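Local coordinates for tyrosinase (Burkholderia thailandensis, PDB 5ZRD), which catalyses the copper-dependent hydroxylation of monophenols to catechols and, as a tyrosinase, probably their further oxidation to quinones, at residues S275-N278 with D279-A283. Residues are numbered along the deposited sequence; the frame is centred on the assembly and turned at random.
Sequences SPHN and DIHLA. With CU (copper (II) ion), chain K; O (oxygen atom), chain L.
His277 and His281, one turn apart on helix 274-285, form the HxxxH pair of a type-3 copper site, both reaching the same copper ion through NE2. The metal lies 2.1 Å from NE2 of His277 and 2.0 Å from NE2 of His281; His320, on helix 315-334, is the third histidine ligand, and the bound oxygen atom also coordinates. The rings form an offset edge-to-face pair with planes at 60°: CD2 of His281 sits over the rim of one His277 face, while the oxygen atom lies at that ring's edge, in plane. With its first torsion at 148°, off a staggered value, the His277 ring places NE2 on the copper.

With NE2 given to copper, each ring's ND1 serves as a donor. That of His281 bonds to Met304 O; that of His277 bonds to Glu274 O and, weakly, to Asn278 OD1. Asn278 ND2 donates to Ser465 O, tying the helix to strand 456-466. The backbone bond from His281 N to His277 O is nearly straight at 173°, while Leu282 N is 3.0 Å from its acceptor, Asn278 O. On another side of the helix, Asp279 is gripped through both oxygens: OD2 by His463 NE2, OD1 by Ser465 OG and by a water. Ser275 OG hydrogen-bonds a citric acid, probably from the crystallisation liquor, and shares that water, which donates to Asp279 OD1 at 2.6 Å and to Ser275 OG at 3.1 Å.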
ATOM      1  N   SER A 275       9.200  35.723   0.988  1.00 27.44           N
ATOM      2  CA  SER A 275       8.255  36.274   0.013  1.00 28.44           C
ATOM      3  C   SER A 275       8.995  36.940  -1.156  1.00 28.90           C
ATOM      4  O   SER A 275       8.869  36.515  -2.283  1.00 29.58           O
ATOM      5  CB  SER A 275       7.260  37.189   0.708  1.00 25.68           C
ATOM      6  OG  SER A 275       6.198  37.567  -0.161  1.00 32.14           O
ATOM      7  N   PRO A 276       9.762  37.994  -0.891  1.00 29.86           N
ATOM      8  CA  PRO A 276      10.532  38.618  -1.943  1.00 29.11           C
ATOM      9  C   PRO A 276      11.503  37.645  -2.613  1.00 30.92           C
ATOM     10  O   PRO A 276      11.761  37.754  -3.834  1.00 29.78           O
ATOM     11  CB  PRO A 276      11.309  39.755  -1.261  1.00 31.10           C
ATOM     12  CG  PRO A 276      11.175  39.449   0.210  1.00 29.53           C
ATOM     13  CD  PRO A 276       9.804  38.826   0.296  1.00 28.15           C
ATOM     14  N   HIS A 277      11.998  36.699  -1.819  1.00 32.34           N
ATOM     15  CA  HIS A 277      12.801  35.565  -2.311  1.00 28.67           C
ATOM     16  C   HIS A 277      12.044  34.812  -3.408  1.00 27.37           C
ATOM     17  O   HIS A 277      12.566  34.632  -4.501  1.00 25.90           O
ATOM     18  CB  HIS A 277      13.224  34.642  -1.167  1.00 26.48           C
ATOM     19  CG  HIS A 277      13.342  33.207  -1.555  1.00 27.65           C
ATOM     20  ND1 HIS A 277      12.246  32.359  -1.577  1.00 28.01           N
ATOM     21  CD2 HIS A 277      14.400  32.444  -1.888  1.00 26.26           C
ATOM     22  CE1 HIS A 277      12.631  31.136  -1.917  1.00 27.63           C
ATOM     23  NE2 HIS A 277      13.943  31.149  -2.101  1.00 26.90           N
ATOM     24  N   ASN A 278      10.835  34.380  -3.085  1.00 27.49           N
ATOM     25  CA  ASN A 278       9.928  33.760  -4.038  1.00 27.12           C
ATOM     26  C   ASN A 278       9.845  34.602  -5.321  1.00 27.29           C
ATOM     27  O   ASN A 278       9.963  34.042  -6.434  1.00 29.54           O
ATOM     28  CB  ASN A 278       8.554  33.523  -3.421  1.00 27.80           C
ATOM     29  CG  ASN A 278       8.538  32.381  -2.434  1.00 29.31           C
ATOM     30  OD1 ASN A 278       9.572  31.770  -2.164  1.00 27.77           O
ATOM     31  ND2 ASN A 278       7.371  32.090  -1.889  1.00 29.45           N
ATOM     32  N   ASP A 279       9.698  35.919  -5.188  1.00 26.75           N
ATOM     33  CA  ASP A 279       9.570  36.795  -6.375  1.00 29.39           C
ATOM     34  C   ASP A 279      10.745  36.652  -7.332  1.00 30.92           C
ATOM     35  O   ASP A 279      10.551  36.590  -8.551  1.00 33.27           O
ATOM     36  CB  ASP A 279       9.434  38.271  -5.972  1.00 30.77           C
ATOM     37  CG  ASP A 279       8.172  38.560  -5.136  1.00 34.32           C
ATOM     38  OD1 ASP A 279       7.179  37.777  -5.172  1.00 35.20           O
ATOM     39  OD2 ASP A 279       8.180  39.591  -4.431  1.00 34.08           O
ATOM     40  N   ILE A 280      11.962  36.580  -6.787  1.00 28.88           N
ATOM     41  CA  ILE A 280      13.159  36.635  -7.587  1.00 26.91           C
ATOM     42  C   ILE A 280      13.240  35.311  -8.347  1.00 27.87           C
ATOM     43  O   ILE A 280      13.591  35.288  -9.494  1.00 30.13           O
ATOM     44  CB  ILE A 280      14.420  36.940  -6.734  1.00 26.12           C
ATOM     45  CG1 ILE A 280      14.474  38.382  -6.212  1.00 31.39           C
ATOM     46  CG2 ILE A 280      15.696  36.616  -7.476  1.00 28.21           C
ATOM     47  CD1 ILE A 280      14.420  39.475  -7.287  1.00 31.71           C
ATOM     48  N   HIS A 281      12.953  34.210  -7.685  1.00 27.45           N
ATOM     49  CA  HIS A 281      12.845  32.953  -8.352  1.00 26.60           C
ATOM     50  C   HIS A 281      11.858  33.044  -9.525  1.00 27.79           C
ATOM     51  O   HIS A 281      12.127  32.514 -10.559  1.00 26.96           O
ATOM     52  CB  HIS A 281      12.350  31.891  -7.368  1.00 27.81           C
ATOM     53  CG  HIS A 281      13.425  31.235  -6.570  1.00 31.26           C
ATOM     54  ND1 HIS A 281      13.950  30.009  -6.924  1.00 29.47           N
ATOM     55  CD2 HIS A 281      14.012  31.591  -5.405  1.00 33.47           C
ATOM     56  CE1 HIS A 281      14.809  29.632  -5.997  1.00 33.66           C
ATOM     57  NE2 HIS A 281      14.912  30.613  -5.075  1.00 34.18           N
ATOM     58  N   LEU A 282      10.673  33.624  -9.346  1.00 27.35           N
ATOM     59  CA  LEU A 282       9.715  33.584 -10.422  1.00 28.90           C
ATOM     60  C   LEU A 282      10.157  34.515 -11.565  1.00 28.89           C
ATOM     61  O   LEU A 282       9.955  34.209 -12.722  1.00 30.21           O
ATOM     62  CB  LEU A 282       8.322  33.960  -9.913  1.00 27.31           C
ATOM     63  CG  LEU A 282       7.705  33.043  -8.863  1.00 31.00           C
ATOM     64  CD1 LEU A 282       6.188  33.142  -8.876  1.00 33.00           C
ATOM     65  CD2 LEU A 282       8.126  31.591  -9.020  1.00 35.29           C
ATOM     66  N   ALA A 283      10.718  35.666 -11.254  1.00 30.07           N
ATOM     67  CA  ALA A 283      11.153  36.601 -12.290  1.00 26.84           C
ATOM     68  C   ALA A 283      12.260  35.968 -13.144  1.00 31.34           C
ATOM     69  O   ALA A 283      12.174  35.881 -14.384  1.00 32.52           O
ATOM     70  CB  ALA A 283      11.626  37.876 -11.650  1.00 26.61           C
TER
HETATM   71 CU    CU K 607      15.466  30.148  -3.212  1.00 45.09          CU
HETATM   72  O     O L 608      14.292  28.404  -2.678  1.00 25.84           O
HETATM   73  O   HOH W   1       5.485  37.538  -3.189  1.00 25.71           O